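PDB 6SKI: putative type VI secretion protein from Escherichia coli, which probably acts as a phospholipase (lipid-hydrolysing) effector toxin that is loaded onto the VgrG spike of the type VI secretion system. Local coordinates for residues P31-T36 / P182-A187; S55-F60 / E495-L500; R167-L172 / A218-K223; Y317-S322 / V412-A417; E326-F331 / V405-M410. All coordinates share one frame; numbering follows the deposited sequence.

Contact 1 of 5, residues P31-T36 / P182-A187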
# COMPACT_ATOMS: atom_id res chain seq x y z
N PRO A 31 -39.33 3.26 -17.19
CA PRO A 31 -37.97 3.02 -17.68
C PRO A 31 -36.96 3.29 -16.58
O PRO A 31 -37.12 4.19 -15.76
CB PRO A 31 -37.83 4.02 -18.83
CG PRO A 31 -39.24 4.20 -19.30
CD PRO A 31 -40.01 4.27 -18.01
N ALA A 32 -35.90 2.48 -16.55
CA ALA A 32 -34.85 2.59 -15.55
C ALA A 32 -33.51 2.81 -16.23
O ALA A 32 -33.15 2.08 -17.16
CB ALA A 32 -34.80 1.35 -14.67
N ARG A 33 -32.79 3.84 -15.78
CA ARG A 33 -31.44 4.07 -16.26
C ARG A 33 -30.56 2.87 -15.97
O ARG A 33 -30.82 2.10 -15.05
CB ARG A 33 -30.83 5.28 -15.56
CG ARG A 33 -30.97 6.61 -16.25
CD ARG A 33 -30.37 7.67 -15.36
NE ARG A 33 -31.10 7.76 -14.09
CZ ARG A 33 -30.64 8.37 -13.01
NH1 ARG A 33 -29.45 8.95 -13.02
NH2 ARG A 33 -31.38 8.41 -11.91
N GLY A 34 -29.52 2.69 -16.78
CA GLY A 34 -28.43 1.79 -16.46
C GLY A 34 -27.19 2.61 -16.15
O GLY A 34 -26.61 3.23 -17.05
N VAL A 35 -26.79 2.61 -14.88
CA VAL A 35 -25.66 3.42 -14.43
C VAL A 35 -24.45 2.53 -14.23
O VAL A 35 -24.54 1.45 -13.63
CB VAL A 35 -26.01 4.21 -13.16
CG1 VAL A 35 -27.36 4.88 -13.32
CG2 VAL A 35 -26.01 3.34 -11.92
N THR A 36 -23.32 2.93 -14.82
CA THR A 36 -22.05 2.26 -14.57
C THR A 36 -21.46 2.78 -13.27
O THR A 36 -21.02 3.93 -13.21
CB THR A 36 -21.09 2.49 -15.74
OG1 THR A 36 -21.82 2.44 -16.97
CG2 THR A 36 -20.01 1.43 -15.74
N PRO A 182 -34.52 4.15 -5.60
CA PRO A 182 -33.76 4.45 -6.82
C PRO A 182 -34.63 4.46 -8.06
O PRO A 182 -35.61 3.72 -8.17
CB PRO A 182 -32.72 3.33 -6.87
CG PRO A 182 -32.58 2.91 -5.45
CD PRO A 182 -33.98 2.96 -4.92
N ASP A 183 -34.26 5.32 -9.01
CA ASP A 183 -34.87 5.39 -10.32
C ASP A 183 -33.99 4.72 -11.37
O ASP A 183 -34.23 4.87 -12.57
CB ASP A 183 -35.13 6.86 -10.68
CG ASP A 183 -36.07 7.03 -11.86
OD1 ASP A 183 -36.58 6.02 -12.39
OD2 ASP A 183 -36.30 8.19 -12.27
N PHE A 184 -32.98 3.99 -10.93
CA PHE A 184 -31.97 3.45 -11.82
C PHE A 184 -31.60 2.04 -11.39
O PHE A 184 -31.84 1.64 -10.25
CB PHE A 184 -30.71 4.33 -11.84
CG PHE A 184 -30.12 4.56 -10.48
CD1 PHE A 184 -30.52 5.63 -9.71
CD2 PHE A 184 -29.17 3.70 -9.97
CE1 PHE A 184 -29.98 5.84 -8.46
CE2 PHE A 184 -28.63 3.90 -8.72
CZ PHE A 184 -29.04 4.98 -7.96
N CYS A 185 -31.02 1.30 -12.32
CA CYS A 185 -30.38 0.03 -12.04
C CYS A 185 -28.89 0.17 -12.31
O CYS A 185 -28.48 0.83 -13.27
CB CYS A 185 -30.97 -1.08 -12.92
SG CYS A 185 -30.23 -2.70 -12.64
N ILE A 186 -28.08 -0.45 -11.46
CA ILE A 186 -26.64 -0.46 -11.66
C ILE A 186 -26.34 -1.49 -12.75
O ILE A 186 -26.43 -2.70 -12.51
CB ILE A 186 -25.88 -0.77 -10.37
CG1 ILE A 186 -26.18 0.31 -9.33
CG2 ILE A 186 -24.39 -0.85 -10.63
CD1 ILE A 186 -25.66 0.01 -7.96
N ALA A 187 -25.99 -1.01 -13.93
CA ALA A 187 -25.80 -1.87 -15.09
C ALA A 187 -24.42 -2.49 -15.14
O ALA A 187 -24.19 -3.42 -15.92
CB ALA A 187 -26.05 -1.09 -16.38

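Contact 2 of 5, residues S55-F60 / E495-L500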
# COMPACT_ATOMS: atom_id res chain seq x y z
N SER A 55 5.34 -5.78 11.99
CA SER A 55 6.02 -5.51 10.72
C SER A 55 7.51 -5.26 10.94
O SER A 55 8.36 -5.80 10.21
CB SER A 55 5.38 -4.30 10.05
OG SER A 55 4.33 -4.68 9.19
N ARG A 56 7.84 -4.44 11.93
CA ARG A 56 9.24 -4.15 12.23
C ARG A 56 9.99 -5.42 12.60
O ARG A 56 11.17 -5.58 12.26
CB ARG A 56 9.31 -3.13 13.36
CG ARG A 56 8.75 -1.77 12.99
CD ARG A 56 9.15 -0.71 13.99
NE ARG A 56 9.49 -1.30 15.29
CZ ARG A 56 8.69 -1.27 16.35
NH1 ARG A 56 7.51 -0.68 16.27
NH2 ARG A 56 9.08 -1.82 17.49
N LEU A 57 9.32 -6.35 13.29
CA LEU A 57 9.96 -7.61 13.64
C LEU A 57 10.06 -8.54 12.43
O LEU A 57 11.03 -9.30 12.32
CB LEU A 57 9.21 -8.31 14.77
CG LEU A 57 9.23 -7.58 16.11
CD1 LEU A 57 8.52 -8.39 17.16
CD2 LEU A 57 10.66 -7.29 16.51
N MET A 58 9.08 -8.49 11.53
CA MET A 58 9.21 -9.22 10.27
C MET A 58 10.44 -8.77 9.51
O MET A 58 11.06 -9.57 8.81
CB MET A 58 7.96 -9.00 9.41
CG MET A 58 7.08 -10.21 9.24
SD MET A 58 5.81 -9.94 8.01
CE MET A 58 6.66 -10.45 6.52
N LYS A 59 10.80 -7.50 9.64
CA LYS A 59 12.00 -7.01 8.96
C LYS A 59 13.27 -7.66 9.50
O LYS A 59 14.31 -7.61 8.83
CB LYS A 59 12.07 -5.48 9.07
CG LYS A 59 11.47 -4.79 7.86
CD LYS A 59 11.54 -3.28 7.96
CE LYS A 59 10.58 -2.76 9.01
NZ LYS A 59 10.82 -1.32 9.30
N PHE A 60 13.23 -8.26 10.70
CA PHE A 60 14.40 -8.97 11.22
C PHE A 60 14.81 -10.12 10.31
O PHE A 60 16.00 -10.46 10.26
CB PHE A 60 14.12 -9.52 12.61
CG PHE A 60 14.46 -8.59 13.73
CD1 PHE A 60 15.60 -8.79 14.49
CD2 PHE A 60 13.64 -7.53 14.04
CE1 PHE A 60 15.91 -7.94 15.53
CE2 PHE A 60 13.95 -6.68 15.08
CZ PHE A 60 15.09 -6.89 15.82
N GLU A 495 18.79 -1.01 14.48
CA GLU A 495 17.67 -0.89 15.39
C GLU A 495 17.65 -2.11 16.30
O GLU A 495 18.29 -3.12 16.02
CB GLU A 495 16.34 -0.77 14.63
CG GLU A 495 16.20 0.53 13.86
CD GLU A 495 14.77 0.78 13.41
OE1 GLU A 495 13.89 -0.05 13.71
OE2 GLU A 495 14.54 1.82 12.76
N SER A 496 16.92 -2.00 17.40
CA SER A 496 16.86 -3.09 18.37
C SER A 496 15.42 -3.31 18.81
O SER A 496 14.58 -2.41 18.76
CB SER A 496 17.74 -2.80 19.59
OG SER A 496 17.26 -1.68 20.31
N ASP A 497 15.16 -4.54 19.24
CA ASP A 497 13.90 -4.89 19.86
C ASP A 497 14.17 -5.87 20.99
O ASP A 497 15.11 -6.65 20.95
CB ASP A 497 12.91 -5.51 18.86
CG ASP A 497 11.47 -5.25 19.23
OD1 ASP A 497 11.07 -4.06 19.27
OD2 ASP A 497 10.74 -6.22 19.50
N GLY A 498 13.30 -5.83 22.01
CA GLY A 498 13.41 -6.73 23.13
C GLY A 498 12.45 -7.89 23.11
O GLY A 498 12.32 -8.59 24.12
N ASN A 499 11.76 -8.13 22.00
CA ASN A 499 10.78 -9.19 21.88
C ASN A 499 11.30 -10.39 21.10
O ASN A 499 10.54 -11.31 20.82
CB ASN A 499 9.51 -8.65 21.21
CG ASN A 499 8.78 -7.67 22.08
OD1 ASN A 499 8.34 -8.00 23.18
ND2 ASN A 499 8.64 -6.44 21.60
N LEU A 500 12.59 -10.39 20.76
CA LEU A 500 13.17 -11.46 19.97
C LEU A 500 14.54 -11.81 20.52
O LEU A 500 15.21 -10.99 21.15
CB LEU A 500 13.31 -11.07 18.49
CG LEU A 500 12.10 -10.63 17.68
CD1 LEU A 500 12.52 -10.33 16.26
CD2 LEU A 500 11.01 -11.68 17.70

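Contact 3 of 5, residues R167-L172 / A218-K223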
# COMPACT_ATOMS: atom_id res chain seq x y z
N ARG A 167 -15.30 -3.27 3.17
CA ARG A 167 -15.38 -1.84 2.92
C ARG A 167 -16.15 -1.54 1.64
O ARG A 167 -16.79 -0.49 1.53
CB ARG A 167 -13.97 -1.26 2.88
CG ARG A 167 -13.30 -1.17 4.23
CD ARG A 167 -13.48 0.21 4.83
NE ARG A 167 -13.23 0.21 6.27
CZ ARG A 167 -12.08 0.58 6.83
NH1 ARG A 167 -11.07 0.98 6.07
NH2 ARG A 167 -11.94 0.55 8.15
N ILE A 168 -16.10 -2.44 0.66
CA ILE A 168 -16.93 -2.31 -0.54
C ILE A 168 -18.40 -2.40 -0.16
O ILE A 168 -19.23 -1.63 -0.66
CB ILE A 168 -16.56 -3.39 -1.57
CG1 ILE A 168 -15.29 -3.01 -2.32
CG2 ILE A 168 -17.69 -3.62 -2.55
CD1 ILE A 168 -14.61 -4.19 -2.97
N THR A 169 -18.74 -3.34 0.72
CA THR A 169 -20.11 -3.43 1.21
C THR A 169 -20.53 -2.13 1.88
O THR A 169 -21.62 -1.61 1.62
CB THR A 169 -20.25 -4.60 2.17
OG1 THR A 169 -20.31 -5.83 1.44
CG2 THR A 169 -21.51 -4.47 3.01
N GLN A 170 -19.66 -1.58 2.73
CA GLN A 170 -20.00 -0.34 3.43
C GLN A 170 -20.18 0.82 2.45
O GLN A 170 -21.11 1.62 2.59
CB GLN A 170 -18.91 -0.02 4.45
CG GLN A 170 -19.06 1.35 5.08
CD GLN A 170 -17.80 1.80 5.79
OE1 GLN A 170 -17.03 0.98 6.30
NE2 GLN A 170 -17.57 3.11 5.83
N ALA A 171 -19.30 0.92 1.45
CA ALA A 171 -19.39 2.02 0.50
C ALA A 171 -20.63 1.91 -0.37
O ALA A 171 -21.27 2.92 -0.68
CB ALA A 171 -18.14 2.06 -0.37
N LEU A 172 -21.00 0.69 -0.76
CA LEU A 172 -22.23 0.49 -1.52
C LEU A 172 -23.45 0.84 -0.69
O LEU A 172 -24.41 1.43 -1.19
CB LEU A 172 -22.30 -0.95 -2.02
CG LEU A 172 -21.63 -1.21 -3.36
CD1 LEU A 172 -21.83 -2.64 -3.78
CD2 LEU A 172 -22.18 -0.27 -4.40
N ALA A 218 -18.97 -10.84 -5.16
CA ALA A 218 -20.39 -10.77 -5.47
C ALA A 218 -21.23 -10.73 -4.20
O ALA A 218 -22.24 -10.02 -4.14
CB ALA A 218 -20.79 -11.96 -6.34
N ARG A 219 -20.81 -11.48 -3.18
CA ARG A 219 -21.51 -11.44 -1.90
C ARG A 219 -21.45 -10.05 -1.28
O ARG A 219 -22.44 -9.56 -0.73
CB ARG A 219 -20.91 -12.47 -0.95
CG ARG A 219 -21.60 -13.81 -0.97
CD ARG A 219 -20.92 -14.76 -0.01
NE ARG A 219 -20.11 -15.75 -0.72
CZ ARG A 219 -18.90 -16.12 -0.34
NH1 ARG A 219 -18.34 -15.58 0.73
NH2 ARG A 219 -18.23 -17.03 -1.04
N ALA A 220 -20.29 -9.39 -1.37
CA ALA A 220 -20.16 -8.05 -0.82
C ALA A 220 -21.00 -7.05 -1.61
O ALA A 220 -21.63 -6.16 -1.02
CB ALA A 220 -18.69 -7.62 -0.81
N ILE A 221 -21.02 -7.17 -2.93
CA ILE A 221 -21.83 -6.27 -3.75
C ILE A 221 -23.31 -6.46 -3.45
O ILE A 221 -24.08 -5.49 -3.40
CB ILE A 221 -21.53 -6.46 -5.24
CG1 ILE A 221 -20.05 -6.24 -5.52
CG2 ILE A 221 -22.35 -5.50 -6.07
CD1 ILE A 221 -19.63 -6.62 -6.92
N ALA A 222 -23.73 -7.71 -3.24
CA ALA A 222 -25.13 -7.96 -2.91
C ALA A 222 -25.47 -7.46 -1.52
O ALA A 222 -26.55 -6.88 -1.31
CB ALA A 222 -25.43 -9.45 -3.04
N LYS A 223 -24.58 -7.66 -0.55
CA LYS A 223 -24.77 -7.19 0.81
C LYS A 223 -24.65 -5.67 0.93
O LYS A 223 -25.05 -5.11 1.95
CB LYS A 223 -23.76 -7.88 1.73
CG LYS A 223 -23.94 -7.62 3.21
CD LYS A 223 -22.93 -8.38 4.03
CE LYS A 223 -22.99 -7.98 5.49
NZ LYS A 223 -22.85 -6.51 5.66

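Contact 4 of 5, residues Y317-S322 / V412-A417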
# COMPACT_ATOMS: atom_id res chain seq x y z
N TYR A 317 6.76 10.72 3.13
CA TYR A 317 7.82 11.49 3.75
C TYR A 317 7.27 12.82 4.22
O TYR A 317 6.58 13.51 3.46
CB TYR A 317 8.98 11.71 2.78
CG TYR A 317 9.87 10.50 2.60
CD1 TYR A 317 10.47 9.88 3.68
CD2 TYR A 317 10.13 9.99 1.34
CE1 TYR A 317 11.29 8.79 3.52
CE2 TYR A 317 10.96 8.91 1.16
CZ TYR A 317 11.53 8.31 2.26
OH TYR A 317 12.35 7.22 2.08
N ASN A 318 7.57 13.18 5.46
CA ASN A 318 7.06 14.41 6.04
C ASN A 318 7.71 15.63 5.38
O ASN A 318 8.84 15.56 4.91
CB ASN A 318 7.28 14.43 7.54
CG ASN A 318 6.99 13.09 8.18
OD1 ASN A 318 7.70 12.12 7.95
ND2 ASN A 318 5.93 13.03 8.97
N PRO A 319 7.00 16.76 5.35
CA PRO A 319 7.54 17.96 4.70
C PRO A 319 8.73 18.54 5.45
O PRO A 319 9.03 18.18 6.59
CB PRO A 319 6.35 18.92 4.70
CG PRO A 319 5.16 18.00 4.77
CD PRO A 319 5.61 16.98 5.76
N VAL A 320 9.39 19.49 4.78
CA VAL A 320 10.64 20.05 5.29
C VAL A 320 10.42 20.80 6.60
O VAL A 320 11.25 20.75 7.52
CB VAL A 320 11.28 20.96 4.22
CG1 VAL A 320 12.06 22.09 4.86
CG2 VAL A 320 12.19 20.14 3.34
N GLY A 321 9.30 21.51 6.73
CA GLY A 321 9.09 22.36 7.88
C GLY A 321 8.35 21.72 9.04
O GLY A 321 8.15 22.39 10.06
N SER A 322 7.95 20.46 8.92
CA SER A 322 7.24 19.80 10.00
C SER A 322 8.20 19.47 11.14
O SER A 322 9.42 19.43 10.96
CB SER A 322 6.57 18.53 9.50
OG SER A 322 7.48 17.73 8.76
N VAL A 412 15.33 17.20 3.68
CA VAL A 412 15.05 16.58 2.39
C VAL A 412 13.60 16.86 2.02
O VAL A 412 12.68 16.42 2.72
CB VAL A 412 15.33 15.07 2.42
CG1 VAL A 412 15.41 14.52 1.01
CG2 VAL A 412 16.61 14.78 3.18
N PRO A 413 13.35 17.60 0.94
CA PRO A 413 11.97 17.90 0.54
C PRO A 413 11.25 16.66 0.01
O PRO A 413 11.85 15.77 -0.58
CB PRO A 413 12.15 18.96 -0.55
CG PRO A 413 13.48 18.61 -1.13
CD PRO A 413 14.32 18.27 0.05
N ASN A 414 9.94 16.63 0.25
CA ASN A 414 9.09 15.51 -0.13
C ASN A 414 8.23 15.81 -1.36
O ASN A 414 7.15 15.23 -1.52
CB ASN A 414 8.19 15.10 1.04
CG ASN A 414 7.07 16.08 1.28
OD1 ASN A 414 7.21 17.28 1.04
ND2 ASN A 414 5.94 15.58 1.75
N ASP A 415 8.70 16.69 -2.24
CA ASP A 415 7.87 17.20 -3.33
C ASP A 415 7.89 16.32 -4.57
O ASP A 415 7.21 16.66 -5.55
CB ASP A 415 8.33 18.61 -3.70
CG ASP A 415 8.14 19.60 -2.58
OD1 ASP A 415 6.98 19.87 -2.21
OD2 ASP A 415 9.16 20.11 -2.07
N TRP A 416 8.63 15.22 -4.59
CA TRP A 416 8.67 14.37 -5.77
C TRP A 416 7.55 13.34 -5.77
O TRP A 416 7.17 12.84 -6.85
CB TRP A 416 10.03 13.67 -5.87
CG TRP A 416 10.20 12.90 -7.13
CD1 TRP A 416 10.19 11.55 -7.27
CD2 TRP A 416 10.38 13.45 -8.44
NE1 TRP A 416 10.36 11.22 -8.59
CE2 TRP A 416 10.48 12.36 -9.33
CE3 TRP A 416 10.47 14.75 -8.94
CZ2 TRP A 416 10.67 12.54 -10.69
CZ3 TRP A 416 10.66 14.92 -10.30
CH2 TRP A 416 10.76 13.82 -11.16
N ALA A 417 6.95 13.07 -4.62
CA ALA A 417 5.77 12.23 -4.58
C ALA A 417 4.55 12.95 -5.12
O ALA A 417 3.61 12.29 -5.57
CB ALA A 417 5.50 11.76 -3.15

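Contact 5 of 5, residues E326-F331 / V405-M410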
# COMPACT_ATOMS: atom_id res chain seq x y z
N GLU A 326 12.30 15.12 7.59
CA GLU A 326 13.19 14.03 7.22
C GLU A 326 14.61 14.56 7.15
O GLU A 326 14.98 15.27 6.21
CB GLU A 326 12.77 13.41 5.90
CG GLU A 326 11.29 13.08 5.83
CD GLU A 326 10.99 11.73 6.43
OE1 GLU A 326 11.94 11.05 6.87
OE2 GLU A 326 9.81 11.33 6.46
N ASN A 327 15.41 14.22 8.16
CA ASN A 327 16.84 14.51 8.18
C ASN A 327 17.57 13.18 8.11
O ASN A 327 17.32 12.28 8.92
CB ASN A 327 17.23 15.27 9.44
CG ASN A 327 16.70 16.67 9.46
OD1 ASN A 327 16.76 17.38 8.46
ND2 ASN A 327 16.17 17.08 10.60
N GLU A 328 18.48 13.06 7.15
CA GLU A 328 19.17 11.81 6.89
C GLU A 328 20.55 11.85 7.54
O GLU A 328 21.42 12.60 7.10
CB GLU A 328 19.30 11.56 5.39
CG GLU A 328 17.98 11.26 4.71
CD GLU A 328 18.15 10.88 3.25
OE1 GLU A 328 19.06 11.43 2.60
OE2 GLU A 328 17.38 10.03 2.77
N SER A 329 20.73 11.05 8.58
CA SER A 329 22.03 10.78 9.17
C SER A 329 22.19 9.26 9.11
O SER A 329 21.71 8.55 9.99
CB SER A 329 22.12 11.31 10.60
OG SER A 329 21.77 12.68 10.65
N LEU A 330 22.87 8.78 8.07
CA LEU A 330 22.77 7.38 7.69
C LEU A 330 24.14 6.73 7.62
O LEU A 330 25.09 7.32 7.11
CB LEU A 330 22.08 7.23 6.33
CG LEU A 330 20.83 8.07 6.08
CD1 LEU A 330 20.46 8.02 4.62
CD2 LEU A 330 19.68 7.59 6.95
N PHE A 331 24.24 5.51 8.13
CA PHE A 331 25.40 4.68 7.88
C PHE A 331 25.26 4.05 6.51
O PHE A 331 24.34 3.27 6.27
CB PHE A 331 25.55 3.60 8.95
CG PHE A 331 26.16 4.08 10.23
CD1 PHE A 331 27.29 4.88 10.21
CD2 PHE A 331 25.63 3.72 11.45
CE1 PHE A 331 27.86 5.32 11.38
CE2 PHE A 331 26.20 4.15 12.62
CZ PHE A 331 27.31 4.95 12.59
N VAL A 405 30.84 4.56 7.05
CA VAL A 405 30.59 5.64 6.10
C VAL A 405 29.27 6.31 6.46
O VAL A 405 28.23 5.65 6.54
CB VAL A 405 30.55 5.11 4.66
CG1 VAL A 405 30.41 6.26 3.68
CG2 VAL A 405 31.80 4.32 4.37
N PHE A 406 29.33 7.61 6.70
CA PHE A 406 28.17 8.39 7.12
C PHE A 406 27.76 9.37 6.03
O PHE A 406 28.61 10.02 5.41
CB PHE A 406 28.48 9.16 8.41
CG PHE A 406 27.30 9.34 9.31
CD1 PHE A 406 26.69 8.25 9.89
CD2 PHE A 406 26.80 10.60 9.57
CE1 PHE A 406 25.61 8.41 10.72
CE2 PHE A 406 25.72 10.76 10.39
CZ PHE A 406 25.12 9.66 10.97
N PHE A 407 26.46 9.46 5.81
CA PHE A 407 25.87 10.45 4.92
C PHE A 407 24.99 11.37 5.75
O PHE A 407 24.12 10.91 6.49
CB PHE A 407 25.04 9.77 3.82
CG PHE A 407 24.48 10.72 2.81
CD1 PHE A 407 25.32 11.50 2.04
CD2 PHE A 407 23.12 10.83 2.63
CE1 PHE A 407 24.81 12.37 1.11
CE2 PHE A 407 22.61 11.70 1.70
CZ PHE A 407 23.45 12.47 0.94
N GLU A 408 25.24 12.68 5.63
CA GLU A 408 24.46 13.68 6.34
C GLU A 408 23.80 14.60 5.33
O GLU A 408 24.48 15.29 4.57
CB GLU A 408 25.34 14.49 7.29
CG GLU A 408 25.88 13.72 8.47
CD GLU A 408 27.34 14.01 8.74
OE1 GLU A 408 27.62 14.86 9.62
OE2 GLU A 408 28.21 13.41 8.08
N ARG A 409 22.47 14.61 5.33
CA ARG A 409 21.69 15.53 4.52
C ARG A 409 20.55 16.04 5.37
O ARG A 409 19.96 15.29 6.14
CB ARG A 409 21.15 14.86 3.25
CG ARG A 409 20.49 15.82 2.29
CD ARG A 409 20.27 15.20 0.94
NE ARG A 409 19.75 13.84 1.04
CZ ARG A 409 19.03 13.25 0.10
NH1 ARG A 409 18.76 13.89 -1.03
NH2 ARG A 409 18.60 12.01 0.28
N MET A 410 20.25 17.33 5.26
CA MET A 410 19.28 17.97 6.12
C MET A 410 18.14 18.56 5.30
O MET A 410 18.37 19.12 4.23
CB MET A 410 19.93 19.06 6.97
CG MET A 410 20.71 18.53 8.16
SD MET A 410 19.72 18.40 9.66
CE MET A 410 18.76 19.90 9.54

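Contact 1 of 5, residues P31-T36 / P182-A187
Val-35 overlaps the root and one flank of Phe-184, with its CG1 3.7 Å from Phe-184 CB and its CG2 3.7 Å from Phe-184 CD2. Phe-184 holds CG in the crowded position between its own N and carbonyl carbon (chi1 55°), with Val-35 along one flank and Arg-33 on the other. Arg-33 NH2 comes within 3.6 Å of Phe-184 CD1, but guanidinium and ring are turned 72° apart, so they cross obliquely and do not stack. The polar end of Arg-33 is held by the carbonyl of Gln-119, while Asp-183 pairs with Lys-30. Beneath these side chains the backbones are joined by three bonds. Cys-185 N donates to Arg-33 O at 2.9 Å, nearly straight and in the carbonyl plane; Val-35 N donates to Cys-185 O; and Ala-187 N reaches Val-35 O from above the carbonyl plane. Ala-187 turns its CB toward the neighbouring strand, 3.7 Å from Gly-34 CA. A basic side chain of the other protein chain hydrogen-bonds to Pro-182 O. Adjacent parallel strands, 22-43 and 184-195, joined through a long helix-rich connection, are typical of the central sheet of an alpha/beta-hydrolase.

Contact 2 of 5, residues S55-F60 / E495-L500
This is a helix-to-strand packing contact, apolar on one side and charged on the other, where segment 55-60, on helix 53-58, meets the short strand 495-497 and the turn that follows. The apolar part centres on Leu-500 CD1. That methyl sits over the face of the Phe-60 ring, 3.7 Å from the centroid and only 16° off the normal, a CH-pi contact made as the two side chains reach toward each other tip to tip. Leu-57 enters from the helix beside Phe-60, its CD2 3.6 Å from the same Leu-500 CD1, so one methyl is shared by two residues of segment 55-60.

Asp-497 crosses Leu-57 and Phe-60 at about a right angle. Its CB approaches the Phe-60 ring obliquely, 4.0 Å from Phe-60 CZ, and its carboxylate lies across Leu-57. With CG anti to the backbone N (chi1 -151°), the acid points at the helix, where OD1 forms a long salt bridge of 3.5 Å with Arg-56 NH2, in the plane of the guanidinium and at its edge. The other oxygen faces its own segment: Asn-499 ND2 donates to Asp-497 OD2 at 3.0 Å from above the carboxylate plane, and Asn-499 N adds a weak bond to OD2, as in an Asx turn. Arg-56 has a further weak bond from NH1 to Glu-51 O.

Around this junction, Leu-146 of helix 144-154 covers Leu-57, strand 521-523 pairs with 495-497 and touches Phe-60, and strand 509-511 packs against Leu-500.

Contact 3 of 5, residues R167-L172 / A218-K223
Segments 167-172 and 218-223 are nearest at Thr-169 and Ala-220, their CA atoms 5.0 Å apart, and the interface loosens outward to an exposed lysine. The short segments run at 26° to each other with axes only 7.9 Å apart, a spacing that the small Ala-220 side chain permits. Thr-169 places OG1 anti to its carbonyl carbon (chi1 -77°), and this hydroxyl donates to Ala-220 O at 2.8 Å. It arrives in the carbonyl plane, on a lone pair, with a C=O...OG1 angle of 105°. Next to this bond, Leu-172 pushes CD1 against the neighbouring backbone, 3.6 Å from Ile-221 CA and 3.7 Å from Ile-221 CG2. Ile-168 makes a more distant touch on Ala-220. Toward the sheet, Ile-168 and Leu-172 also pack on strand 22-43, and Ile-221 on Ile-189 of strand 184-195.

The outer side is slacker. Lys-223 stretches out with CG anti to its N and bends only at its last torsion, bringing NZ 3.6 Å from the methyl CG2 of Thr-169. This is lateral cover from an exposed side chain, with no bond between the two residues.

An approach from the flank of the carbonyl is consistent with Ala-220 O keeping its axial direction for the helix's own amide bonding. The buried threonine hydroxyl is thereby satisfied by main chain, and a polar group can lie within an otherwise apolar helix interface.

Contact 4 of 5, residues Y317-S322 / V412-A417
Pro-319 O is gripped by two donors, both belonging to Ser-322: the hydroxyl OG at 2.7 Å and, more weakly, the amide N at 3.4 Å. The hydroxyl does most of the holding and arrives from above the carbonyl plane. Its torsion (chi1 50°) folds it back over the type I beta turn that runs from Pro-319 to Ser-322.

Across the contact the main polar link is a single, weak bond. Asn-414 ND2 donates to Tyr-317 O at 2.8 Å, but the N-H...O angle is only 130°. Asn-414 has CG in the crowded position between its own N and carbonyl carbon (chi1 74°), which sends the amide along the proline ring rather than against it. The two side chains lie side by side and point the same way, with Asn-414 ND2 3.9 Å from Pro-319 CG.

Segment 317-322 is a loop of the Tle1-like catalytic region; 412-417 runs from a loop into helix 416-431. The Tyr-317 side chain passes near, without touching, Ser-197, His-310 and Asp-245, whose geometry resembles a Ser-His-Asp catalytic triad, as would suit a hydrolase of this clan. Its ring leads away from Asn-414 and stacks on His-487, which also makes a weak bond to Pro-413 O; only the root of the side chain meets the second segment, Tyr-317 CB lying 3.9 Å from Asn-414 CB.

On the apolar flank, Val-320 sets CG2 over the backbone of the other segment, 3.6 Å from Pro-413 CA.

Contact 5 of 5, residues E326-F331 / V405-M410
Four backbone hydrogen bonds pair the strands in antiparallel register. Glu-328 exchanges two with Arg-409, and Leu-330 two with Phe-407, all near 2.9 Å; for example, Arg-409 N meets Glu-328 O at 2.9 Å in the carbonyl plane. Ser-329 with Glu-408 and Phe-331 with Phe-406 are the non-hydrogen-bonded pairs between and beyond them.

The charged interaction belongs to the face carrying Glu-328, Leu-330, Phe-407 and Arg-409. Glu-328 and Arg-409 lie side by side, and the arginine, bent at chi3 (44°), turns its tip back to the acid. Glu-328 OE1 accepts two donors: Arg-409 NH2, modelled at 2.4 Å, and more weakly Arg-409 NE at 3.0 Å. NH2 comes from above the carboxylate plane, with OE1 close to the guanidinium plane. Thr-486 O also holds NH2, and Cys-488 N gives OE2 a weak bond. The Phe-407 ring turns its edge to OE1, with CE2 3.7 Å from Glu-328 OE1.

Aromatic packing marks the opposite face. Phe-406 directs its edge at the face of Phe-331 in an offset edge-to-face pair, centroids 5.2 Å apart and planes at 72°. The far end of the Phe-406 ring reaches Ser-329 CB, and helix 72-85 covers both phenylalanines.

Beyond the Glu-328/Arg-409 pair, Met-410 SD lies 3.4 Å from Asn-327 OD1, an oxygen that takes its hydrogen bond from Ala-411 N. This is regular antiparallel pairing of strand 328-341 with 398-409, the middle strand of a three-stranded antiparallel sheet.

Contacts 1 and 3 lie on the same side of the chain's centre, their centres 18 Å apart; contact 3 joins two helices packed against the strands paired in contact 1, and their segments alternate along the chain. Contacts 4 and 5, 15 Å between centres, touch directly: Glu-326 OE2 probably accepts from Asn-318 N at 3.1 Å. Contact 5 is nested within contact 4, and contact 2 encloses contacts 3, 4 and 5. The centres of contacts 1 and 5 are 57 Å apart, on opposite sides of the chain's centre. Contacts 1 and 3 thus belong to the alpha/beta-hydrolase-like sheet and its helices, while 2, 4 and 5 bring later chain together, probably around the catalytic region.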